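Local coordinates for protein cytochrome C (Marichromatium purpuratum 984, PDB 5LO9) that probably oxidises thiosulfate to tetrathionate and probably also runs the reverse reaction, passing electrons through its covalently bound c-type hemes, at residues A[293-297]-A[359-363]; A[378-382]-A[443-449]; A[436-440]-A[493-499]. All coordinates share one frame; numbering follows the deposited sequence.

Contact 1 (A[293-297]-A[359-363]). With EDO (1,2-ethanediol), chain B.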
loop_
_atom_site.group_PDB
_atom_site.type_symbol
_atom_site.label_atom_id
_atom_site.label_comp_id
_atom_site.label_asym_id
_atom_site.label_seq_id
_atom_site.Cartn_x
_atom_site.Cartn_y
_atom_site.Cartn_z
ATOM N N ASP A 293 17.096 -14.171 -0.576
ATOM C CA ASP A 293 17.634 -13.066 -1.363
ATOM C C ASP A 293 16.983 -11.761 -0.925
ATOM O O ASP A 293 16.665 -10.887 -1.736
ATOM C CB ASP A 293 17.477 -13.284 -2.875
ATOM C CG ASP A 293 18.420 -12.394 -3.677
ATOM O OD1 ASP A 293 19.309 -11.781 -3.026
ATOM O OD2 ASP A 293 18.311 -12.324 -4.927
ATOM N N ASN A 294 16.753 -11.661 0.377
ATOM C CA ASN A 294 16.229 -10.441 1.002
ATOM C C ASN A 294 14.890 -10.035 0.395
ATOM O O ASN A 294 14.591 -8.853 0.221
ATOM C CB ASN A 294 17.244 -9.308 0.918
ATOM C CG ASN A 294 17.207 -8.413 2.141
ATOM O OD1 ASN A 294 16.973 -8.880 3.265
ATOM N ND2 ASN A 294 17.484 -7.125 1.937
ATOM N N GLY A 295 14.060 -11.032 0.129
ATOM C CA GLY A 295 12.741 -10.802 -0.373
ATOM C C GLY A 295 12.635 -10.825 -1.866
ATOM O O GLY A 295 11.540 -10.590 -2.378
ATOM N N ARG A 296 13.702 -11.173 -2.590
ATOM C CA ARG A 296 13.629 -11.124 -4.054
ATOM C C ARG A 296 13.371 -12.467 -4.726
ATOM O O ARG A 296 13.013 -12.479 -5.909
ATOM C CB ARG A 296 14.918 -10.561 -4.636
ATOM C CG ARG A 296 15.359 -9.222 -4.069
ATOM C CD ARG A 296 16.756 -8.915 -4.481
ATOM N NE ARG A 296 17.080 -7.499 -4.512
ATOM C CZ ARG A 296 16.926 -6.724 -5.576
ATOM N NH1 ARG A 296 16.405 -7.199 -6.709
ATOM N NH2 ARG A 296 17.277 -5.461 -5.491
ATOM N N ARG A 297 13.517 -13.582 -4.011
ATOM C CA ARG A 297 13.602 -14.896 -4.644
ATOM C C ARG A 297 12.235 -15.486 -4.957
ATOM O O ARG A 297 11.449 -15.815 -4.048
ATOM C CB ARG A 297 14.348 -15.848 -3.735
ATOM C CG ARG A 297 14.448 -17.252 -4.266
ATOM C CD ARG A 297 15.528 -17.353 -5.283
ATOM N NE ARG A 297 15.965 -18.736 -5.478
ATOM C CZ ARG A 297 16.680 -19.160 -6.509
ATOM N NH1 ARG A 297 17.047 -18.335 -7.475
ATOM N NH2 ARG A 297 17.048 -20.412 -6.546
ATOM N N TYR A 359 10.527 -0.490 1.226
ATOM C CA TYR A 359 11.404 -1.460 0.593
ATOM C C TYR A 359 10.586 -2.435 -0.231
ATOM O O TYR A 359 10.915 -2.713 -1.393
ATOM C CB TYR A 359 12.214 -2.191 1.666
ATOM C CG TYR A 359 13.042 -3.323 1.160
ATOM C CD1 TYR A 359 14.036 -3.106 0.237
ATOM C CD2 TYR A 359 12.809 -4.617 1.576
ATOM C CE1 TYR A 359 14.787 -4.134 -0.246
ATOM C CE2 TYR A 359 13.571 -5.668 1.093
ATOM C CZ TYR A 359 14.566 -5.410 0.188
ATOM O OH TYR A 359 15.324 -6.443 -0.306
ATOM N N ILE A 360 9.484 -2.930 0.331
ATOM C CA ILE A 360 8.693 -3.912 -0.392
ATOM C C ILE A 360 8.072 -3.291 -1.629
ATOM O O ILE A 360 7.966 -3.932 -2.672
ATOM C CB ILE A 360 7.629 -4.501 0.531
ATOM C CG1 ILE A 360 8.284 -5.359 1.619
ATOM C CG2 ILE A 360 6.670 -5.303 -0.262
ATOM C CD1 ILE A 360 7.381 -5.631 2.853
ATOM N N PHE A 361 7.600 -2.059 -1.508
ATOM C CA PHE A 361 7.037 -1.333 -2.642
ATOM C C PHE A 361 8.065 -1.219 -3.740
ATOM O O PHE A 361 7.783 -1.491 -4.910
ATOM C CB PHE A 361 6.594 0.061 -2.156
ATOM C CG PHE A 361 6.216 1.067 -3.248
ATOM C CD1 PHE A 361 6.943 2.239 -3.410
ATOM C CD2 PHE A 361 5.080 0.880 -4.031
ATOM C CE1 PHE A 361 6.573 3.171 -4.369
ATOM C CE2 PHE A 361 4.704 1.825 -4.986
ATOM C CZ PHE A 361 5.456 2.966 -5.158
ATOM N N TRP A 362 9.278 -0.833 -3.374
ATOM C CA TRP A 362 10.323 -0.669 -4.371
ATOM C C TRP A 362 10.628 -1.978 -5.107
ATOM O O TRP A 362 10.718 -1.994 -6.341
ATOM C CB TRP A 362 11.565 -0.124 -3.696
ATOM C CG TRP A 362 12.733 -0.123 -4.574
ATOM C CD1 TRP A 362 12.909 0.630 -5.680
ATOM C CD2 TRP A 362 13.928 -0.892 -4.414
ATOM N NE1 TRP A 362 14.137 0.384 -6.226
ATOM C CE2 TRP A 362 14.786 -0.542 -5.465
ATOM C CE3 TRP A 362 14.349 -1.836 -3.487
ATOM C CZ2 TRP A 362 16.028 -1.106 -5.627
ATOM C CZ3 TRP A 362 15.578 -2.388 -3.640
ATOM C CH2 TRP A 362 16.409 -2.030 -4.711
ATOM N N LEU A 363 10.760 -3.098 -4.374
ATOM C CA LEU A 363 11.039 -4.374 -5.041
ATOM C C LEU A 363 9.984 -4.710 -6.076
ATOM O O LEU A 363 10.270 -5.445 -7.031
ATOM C CB LEU A 363 11.111 -5.516 -4.049
ATOM C CG LEU A 363 12.272 -5.516 -3.085
ATOM C CD1 LEU A 363 12.127 -6.674 -2.144
ATOM C CD2 LEU A 363 13.584 -5.577 -3.859
HETATM C C1 EDO B . 19.443 -5.325 -0.305
HETATM O O1 EDO B . 19.971 -6.580 0.077
HETATM C C2 EDO B . 18.609 -5.510 -1.583
HETATM O O2 EDO B . 17.162 -5.451 -1.544
#

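Contact 2 (A[378-382]-A[443-449]). With HEC (heme c), chain F.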
loop_
_atom_site.group_PDB
_atom_site.type_symbol
_atom_site.label_atom_id
_atom_site.label_comp_id
_atom_site.label_asym_id
_atom_site.label_seq_id
_atom_site.Cartn_x
_atom_site.Cartn_y
_atom_site.Cartn_z
ATOM N N GLY A 378 4.937 -17.004 -3.102
ATOM C CA GLY A 378 4.890 -17.981 -2.027
ATOM C C GLY A 378 5.848 -19.141 -2.234
ATOM O O GLY A 378 6.935 -19.014 -2.800
ATOM N N TYR A 379 5.443 -20.271 -1.758
ATOM C CA TYR A 379 6.172 -21.512 -1.927
ATOM C C TYR A 379 5.416 -22.453 -2.842
ATOM O O TYR A 379 4.183 -22.476 -2.821
ATOM C CB TYR A 379 6.368 -22.199 -0.584
ATOM C CG TYR A 379 7.026 -21.325 0.495
ATOM C CD1 TYR A 379 8.039 -20.424 0.193
ATOM C CD2 TYR A 379 6.633 -21.422 1.812
ATOM C CE1 TYR A 379 8.633 -19.650 1.197
ATOM C CE2 TYR A 379 7.208 -20.647 2.808
ATOM C CZ TYR A 379 8.204 -19.774 2.499
ATOM O OH TYR A 379 8.749 -19.034 3.514
ATOM N N PRO A 380 6.098 -23.248 -3.663
ATOM C CA PRO A 380 5.360 -24.200 -4.520
ATOM C C PRO A 380 4.688 -25.274 -3.679
ATOM O O PRO A 380 5.351 -26.006 -2.937
ATOM C CB PRO A 380 6.446 -24.783 -5.424
ATOM C CG PRO A 380 7.552 -23.769 -5.378
ATOM C CD PRO A 380 7.530 -23.188 -4.011
ATOM N N ARG A 381 3.368 -25.351 -3.780
ATOM C CA ARG A 381 2.618 -26.333 -3.011
ATOM C C ARG A 381 2.909 -27.741 -3.522
ATOM O O ARG A 381 3.063 -27.966 -4.728
ATOM C CB ARG A 381 1.124 -26.036 -3.099
ATOM C CG ARG A 381 0.284 -26.551 -1.917
ATOM C CD ARG A 381 -1.198 -26.118 -2.044
ATOM N NE ARG A 381 -1.311 -24.751 -2.571
ATOM C CZ ARG A 381 -1.455 -23.642 -1.843
ATOM N NH1 ARG A 381 -1.534 -23.715 -0.515
ATOM N NH2 ARG A 381 -1.529 -22.452 -2.454
ATOM N N LEU A 382 3.008 -28.679 -2.582
ATOM C CA LEU A 382 3.270 -30.088 -2.833
ATOM C C LEU A 382 1.989 -30.897 -2.724
ATOM O O LEU A 382 1.074 -30.532 -1.980
ATOM C CB LEU A 382 4.250 -30.650 -1.808
ATOM C CG LEU A 382 5.578 -29.941 -1.634
ATOM C CD1 LEU A 382 6.361 -30.622 -0.519
ATOM C CD2 LEU A 382 6.308 -29.979 -2.909
ATOM N N ALA A 443 7.197 -27.854 4.442
ATOM C CA ALA A 443 7.646 -28.813 3.442
ATOM C C ALA A 443 7.800 -28.136 2.097
ATOM O O ALA A 443 8.758 -28.393 1.356
ATOM C CB ALA A 443 6.671 -29.975 3.339
ATOM N N ALA A 444 6.877 -27.247 1.765
ATOM C CA ALA A 444 7.007 -26.581 0.489
ATOM C C ALA A 444 8.212 -25.651 0.476
ATOM O O ALA A 444 8.927 -25.563 -0.526
ATOM C CB ALA A 444 5.735 -25.836 0.187
ATOM N N PHE A 445 8.473 -24.963 1.577
ATOM C CA PHE A 445 9.662 -24.135 1.614
ATOM C C PHE A 445 10.902 -24.973 1.396
ATOM O O PHE A 445 11.756 -24.637 0.564
ATOM C CB PHE A 445 9.762 -23.408 2.933
ATOM C CG PHE A 445 11.047 -22.648 3.094
ATOM C CD1 PHE A 445 11.255 -21.488 2.403
ATOM C CD2 PHE A 445 12.034 -23.102 3.946
ATOM C CE1 PHE A 445 12.429 -20.770 2.561
ATOM C CE2 PHE A 445 13.203 -22.402 4.099
ATOM C CZ PHE A 445 13.400 -21.223 3.400
ATOM N N ILE A 446 11.005 -26.075 2.144
ATOM C CA ILE A 446 12.213 -26.899 2.145
ATOM C C ILE A 446 12.474 -27.509 0.762
ATOM O O ILE A 446 13.596 -27.424 0.217
ATOM C CB ILE A 446 12.099 -27.985 3.233
ATOM C CG1 ILE A 446 12.337 -27.368 4.621
ATOM C CG2 ILE A 446 13.048 -29.174 2.939
ATOM C CD1 ILE A 446 11.809 -28.200 5.764
ATOM N N ALA A 447 11.464 -28.186 0.203
ATOM C CA ALA A 447 11.641 -28.861 -1.081
ATOM C C ALA A 447 12.229 -27.926 -2.105
ATOM O O ALA A 447 13.105 -28.322 -2.887
ATOM C CB ALA A 447 10.317 -29.382 -1.610
ATOM N N ALA A 448 11.785 -26.666 -2.094
ATOM C CA ALA A 448 12.219 -25.679 -3.081
ATOM C C ALA A 448 13.481 -24.912 -2.697
ATOM O O ALA A 448 14.153 -24.387 -3.588
ATOM C CB ALA A 448 11.111 -24.656 -3.343
ATOM N N ASN A 449 13.836 -24.824 -1.411
ATOM C CA ASN A 449 14.840 -23.855 -1.000
ATOM C C ASN A 449 15.916 -24.391 -0.091
ATOM O O ASN A 449 16.909 -23.677 0.126
ATOM C CB ASN A 449 14.171 -22.666 -0.318
ATOM C CG ASN A 449 13.312 -21.912 -1.277
ATOM O OD1 ASN A 449 13.810 -21.270 -2.200
ATOM N ND2 ASN A 449 12.017 -22.030 -1.115
HETATM FE FE HEC F . 18.326 -24.050 5.938
HETATM C CHA HEC F . 16.819 -20.928 6.349
HETATM C CHB HEC F . 15.349 -25.669 6.794
HETATM C CHC HEC F . 19.769 -27.086 5.109
HETATM C CHD HEC F . 21.487 -22.497 5.689
HETATM N NA HEC F . 16.419 -23.413 6.491
HETATM C C1A HEC F . 16.017 -22.139 6.615
HETATM C C2A HEC F . 14.599 -22.046 7.057
HETATM C C3A HEC F . 14.168 -23.427 7.169
HETATM C C4A HEC F . 15.386 -24.198 6.803
HETATM C CMA HEC F . 12.802 -23.899 7.564
HETATM C CAA HEC F . 13.734 -20.854 7.309
HETATM C CBA HEC F . 13.209 -20.951 8.745
HETATM C CGA HEC F . 13.721 -19.871 9.659
HETATM O O1A HEC F . 14.474 -19.004 9.191
HETATM O O2A HEC F . 13.358 -19.922 10.854
HETATM N NB HEC F . 17.665 -26.016 5.946
HETATM C C1B HEC F . 16.474 -26.467 6.317
HETATM C C2B HEC F . 16.349 -27.936 6.189
HETATM C C3B HEC F . 17.651 -28.354 5.681
HETATM C C4B HEC F . 18.378 -27.070 5.551
HETATM C CMB HEC F . 15.173 -28.778 6.526
HETATM C CAB HEC F . 18.133 -29.737 5.331
HETATM C CBB HEC F . 17.220 -30.260 4.248
HETATM N NC HEC F . 20.269 -24.684 5.493
HETATM C C1C HEC F . 20.640 -25.920 5.193
HETATM C C2C HEC F . 22.088 -26.070 4.978
HETATM C C3C HEC F . 22.607 -24.727 5.150
HETATM C C4C HEC F . 21.385 -23.950 5.487
HETATM C CMC HEC F . 22.821 -27.334 4.673
HETATM C CAC HEC F . 24.016 -24.195 5.099
HETATM C CBC HEC F . 24.825 -24.502 3.883
HETATM N ND HEC F . 19.011 -22.080 5.986
HETATM C C1D HEC F . 20.280 -21.664 5.857
HETATM C C2D HEC F . 20.375 -20.180 5.906
HETATM C C3D HEC F . 19.005 -19.730 6.082
HETATM C C4D HEC F . 18.243 -20.985 6.115
HETATM C CMD HEC F . 21.573 -19.310 5.793
HETATM C CAD HEC F . 18.548 -18.319 6.209
HETATM C CBD HEC F . 18.573 -17.731 4.801
HETATM C CGD HEC F . 19.081 -16.295 4.781
HETATM O O1D HEC F . 19.477 -15.715 5.808
HETATM O O2D HEC F . 19.120 -15.711 3.694
HETATM O O HOH W 1 7.940 -26.653 -2.812
#

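Contact 3 (A[436-440]-A[493-499])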
loop_
_atom_site.group_PDB
_atom_site.type_symbol
_atom_site.label_atom_id
_atom_site.label_comp_id
_atom_site.label_asym_id
_atom_site.label_seq_id
_atom_site.Cartn_x
_atom_site.Cartn_y
_atom_site.Cartn_z
ATOM N N MET A 436 5.228 -21.099 9.313
ATOM C CA MET A 436 6.281 -22.096 9.135
ATOM C C MET A 436 6.166 -23.288 10.107
ATOM O O MET A 436 6.801 -24.323 9.872
ATOM C CB MET A 436 7.654 -21.414 9.294
ATOM C CG MET A 436 8.848 -22.235 8.792
ATOM S SD MET A 436 8.800 -22.527 6.967
ATOM C CE MET A 436 9.521 -20.983 6.335
ATOM N N HIS A 437 5.379 -23.192 11.184
ATOM C CA HIS A 437 5.183 -24.347 12.058
ATOM C C HIS A 437 4.289 -25.407 11.415
ATOM O O HIS A 437 4.204 -26.515 11.938
ATOM C CB HIS A 437 4.607 -23.913 13.436
ATOM C CG HIS A 437 3.111 -23.998 13.539
ATOM N ND1 HIS A 437 2.281 -22.959 13.178
ATOM C CD2 HIS A 437 2.293 -25.009 13.936
ATOM C CE1 HIS A 437 1.018 -23.322 13.354
ATOM N NE2 HIS A 437 0.996 -24.559 13.812
ATOM N N ARG A 438 3.620 -25.108 10.309
ATOM C CA ARG A 438 2.802 -26.113 9.632
ATOM C C ARG A 438 3.674 -27.008 8.772
ATOM O O ARG A 438 4.676 -26.566 8.196
ATOM C CB ARG A 438 1.737 -25.491 8.718
ATOM C CG ARG A 438 0.543 -24.920 9.426
ATOM C CD ARG A 438 -0.406 -24.288 8.478
ATOM N NE ARG A 438 -0.993 -25.201 7.480
ATOM C CZ ARG A 438 -2.255 -25.643 7.487
ATOM N NH1 ARG A 438 -3.099 -25.283 8.453
ATOM N NH2 ARG A 438 -2.688 -26.452 6.519
ATOM N N VAL A 439 3.255 -28.268 8.660
ATOM C CA VAL A 439 4.058 -29.259 7.962
ATOM C C VAL A 439 4.015 -29.014 6.466
ATOM O O VAL A 439 5.053 -29.039 5.799
ATOM C CB VAL A 439 3.587 -30.680 8.323
ATOM C CG1 VAL A 439 4.330 -31.695 7.524
ATOM C CG2 VAL A 439 3.851 -30.964 9.779
ATOM N N ASP A 440 2.828 -28.715 5.924
ATOM C CA ASP A 440 2.699 -28.459 4.484
ATOM C C ASP A 440 3.440 -27.201 4.070
ATOM O O ASP A 440 4.120 -27.192 3.037
ATOM C CB ASP A 440 1.227 -28.360 4.039
ATOM C CG ASP A 440 0.405 -27.309 4.817
ATOM O OD1 ASP A 440 -0.754 -27.053 4.397
ATOM O OD2 ASP A 440 0.854 -26.802 5.875
ATOM N N HIS A 493 -5.671 -24.651 15.373
ATOM C CA HIS A 493 -4.719 -25.609 14.837
ATOM C C HIS A 493 -5.401 -26.870 14.356
ATOM O O HIS A 493 -4.799 -27.956 14.358
ATOM C CB HIS A 493 -3.682 -25.951 15.881
ATOM C CG HIS A 493 -2.843 -24.789 16.310
ATOM N ND1 HIS A 493 -1.719 -24.376 15.618
ATOM C CD2 HIS A 493 -2.957 -23.967 17.379
ATOM C CE1 HIS A 493 -1.169 -23.357 16.260
ATOM N NE2 HIS A 493 -1.905 -23.086 17.328
ATOM N N ALA A 494 -6.665 -26.754 13.974
ATOM C CA ALA A 494 -7.446 -27.935 13.623
ATOM C C ALA A 494 -7.222 -28.272 12.146
ATOM O O ALA A 494 -8.055 -28.025 11.271
ATOM C CB ALA A 494 -8.915 -27.716 13.974
ATOM N N SER A 495 -6.049 -28.838 11.876
ATOM C CA SER A 495 -5.662 -29.287 10.545
ATOM C C SER A 495 -4.805 -30.545 10.661
ATOM O O SER A 495 -4.075 -30.714 11.652
ATOM C CB SER A 495 -4.874 -28.210 9.790
ATOM O OG SER A 495 -4.153 -28.786 8.697
ATOM N N PRO A 496 -4.828 -31.421 9.654
ATOM C CA PRO A 496 -3.941 -32.606 9.700
ATOM C C PRO A 496 -2.460 -32.252 9.564
ATOM O O PRO A 496 -1.613 -33.104 9.849
ATOM C CB PRO A 496 -4.410 -33.456 8.504
ATOM C CG PRO A 496 -5.785 -32.863 8.087
ATOM C CD PRO A 496 -5.692 -31.400 8.454
ATOM N N PHE A 497 -2.122 -31.028 9.144
ATOM C CA PHE A 497 -0.740 -30.613 8.949
ATOM C C PHE A 497 -0.225 -29.727 10.057
ATOM O O PHE A 497 0.791 -29.070 9.864
ATOM C CB PHE A 497 -0.577 -29.863 7.630
ATOM C CG PHE A 497 -1.072 -30.629 6.426
ATOM C CD1 PHE A 497 -0.344 -31.688 5.911
ATOM C CD2 PHE A 497 -2.247 -30.284 5.802
ATOM C CE1 PHE A 497 -0.799 -32.395 4.824
ATOM C CE2 PHE A 497 -2.703 -30.989 4.721
ATOM C CZ PHE A 497 -1.983 -32.038 4.231
ATOM N N ASP A 498 -0.926 -29.657 11.184
ATOM C CA ASP A 498 -0.578 -28.804 12.326
ATOM C C ASP A 498 -0.459 -29.763 13.509
ATOM O O ASP A 498 -1.443 -30.394 13.915
ATOM C CB ASP A 498 -1.644 -27.696 12.548
ATOM C CG ASP A 498 -1.156 -26.571 13.462
ATOM O OD1 ASP A 498 -1.510 -25.342 13.283
ATOM O OD2 ASP A 498 -0.391 -26.952 14.375
ATOM N N LEU A 499 0.740 -29.886 14.058
ATOM C CA LEU A 499 0.965 -30.841 15.133
ATOM C C LEU A 499 0.764 -30.236 16.505
ATOM O O LEU A 499 0.965 -30.932 17.500
ATOM C CB LEU A 499 2.372 -31.442 15.062
ATOM C CG LEU A 499 2.828 -32.003 13.719
ATOM C CD1 LEU A 499 4.219 -32.666 13.838
ATOM C CD2 LEU A 499 1.820 -32.939 13.166
HETATM O O HOH W 2 3.447 -28.576 13.618
HETATM O O HOH W 3 -2.789 -24.088 11.221
#

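Contact 1 (A[293-297]-A[359-363])
Y359 reaches out of helix 351-363 and donates its phenol hydrogen to the backbone carbonyl of N294, with OH and O 2.6 Å apart. The oxygen sits at the edge of the tyrosine ring, close to its plane, and the bond meets the carbonyl at a C=O...OH angle of 149°. With CG anti to the backbone N (chi1 173°), the ring stretches outward from its helix and carries the hydroxyl across to 293-297. One turn on, L363 fills the space beside it: CG lies over one face of the Y359 ring, while CD1 faces the G295 carbonyl, 4.0 Å from its O. The other branch, CD2, sits over the centre of the R296 guanidinium, 3.9 Å from CZ. W362 comes obliquely to NH2 of R296 from the same side of the guanidinium plane, CH2 to NH2 3.6 Å, the two planes nearly perpendicular.

The 293-297 segment, a tight turn with D293, N294 and G295 at positive phi, follows the CxxCH heme-attachment motif whose H291 is an axial ligand of heme c #4. G295 has a phi of 93°, which calls for glycine, and a CB here would also point at L363 and Y359.

Farther out, R296 NH2 bonds to the P247 carbonyl, which fixes the end of the extended arginine chain, and W362 NE1 bonds to that of A251. N294 ND2 gives a hydrogen to the carbonyl of A265 on helix 256-269, the helix that ends at R269 of the heme c #3 site. An ethanediol, probably from the crystallisation liquor, lies beside Y359 OH and bonds weakly to N294 ND2.

Contact 2 (A[378-382]-A[443-449])
The Y379 ring has F445 CB over one face, a CH-pi contact 3.9 Å from the ring centroid and 14° off the normal. The two rings themselves meet obliquely, planes at 58°, with Y379 CE1 at the edge of the F445 ring. One face of F445 takes CB of N449, four residues on, and the ring's far edge, at CE2, reaches heme c #3, CE2 to heme C2A 3.3 Å. N449 is turned back by its ND2, which bonds to the F445 carbonyl O in the carbonyl plane and also to the D299 carbonyl.

Beyond the aromatic pair the fit is aliphatic. A444 CB touches both Y379 CB and the P380 carbonyl O, L382 CD1 rests on A443 CB at 3.9 Å, and P380 CD meets A448 CB. Water 1 bridges loop and helix, donating to P380 O and A444 O.

Y379 OH bonds to the carbonyl of C290, so a leucine in its place would probably leave that oxygen without its phenol partner and F445 CB without an aromatic face. Y379 on heme c #4 and F445 on heme c #3 put aromatic packing between two hemes, as in multiheme c-type cytochromes, with F445 on the helix leading into axial M450.

Contact 3 (A[436-440]-A[493-499])
V439 N, in the first turn of helix 439-449, gives a nearly straight hydrogen bond to the carbonyl O of F497, 2.9 Å long at 177° and lying in the carbonyl plane, while R438 CA brings a C-H to the same oxygen. R438 holds the N-cap position, and the loop after helix 485-492 thus takes up an N-H at the start of helix 439-449.

On the side-chain level, F497 packs against D440: CB of the aspartate lies over one ring face, 4.2 Å from the centroid, and the carboxylate stacks on the ring with planes 10° apart. D440 is in turn gripped side-on by R438, NE to OD2 and NH2 to OD1 both 2.9 Å, a two-bond salt bridge within the segment. A bend at chi3 folds the arginine back onto this carboxylate and leaves NH2 3.5 Å from S495 OG. S495 OG accepts the F497 N-H, an ST turn inside the type I turn from S495 to D498. V439 CG2 closes the apolar side against L499 CG.

At the other end the D498 carboxylate sits at the edge of the H437 ring, NE2 to OD1 2.7 Å and to OD2 2.8 Å. The imidazoles of H437 and H493 are turned 72° from each other, joined by a weak hydrogen bond, NE2 to ND1 3.3 Å. H493 ND1 donates to D498 OD1, a bond modelled doubtfully short, and its NE2 bonds to D478. H437 ND1 has the carbonyl of A434, which lines the thiosulfate pocket. Water 2 links H437 O to L499 N, and water 3 links R438 NH1 to D498 OD1.

D498 and D478 at its two ring nitrogens would probably favour a protonated H493, and the two imidazoles, with R438 through water 3, would probably favour D498 as the anion.

Following the chain from the N terminus, contact 1 comes first: it brings the end of helix 351-363 back to the piece just after the H291 heme motif, closing a loop that holds the 312-321 hairpin and helix 323-332. It is complete before contact 2 opens. Contacts 2 and 3 then cross, their segments alternating as 378-382, 436-440, 443-449 and 493-499. Both use helix 439-449, contact 3 at its start and contact 2 farther along, and they touch where M436 CE packs on Y379 OH (3.5 Å) and F445. Together they tie the loop before helix 391-401 and the loop after helix 485-492 to that one helix. The centres of contacts 1 and 2 lie about 19 Å apart.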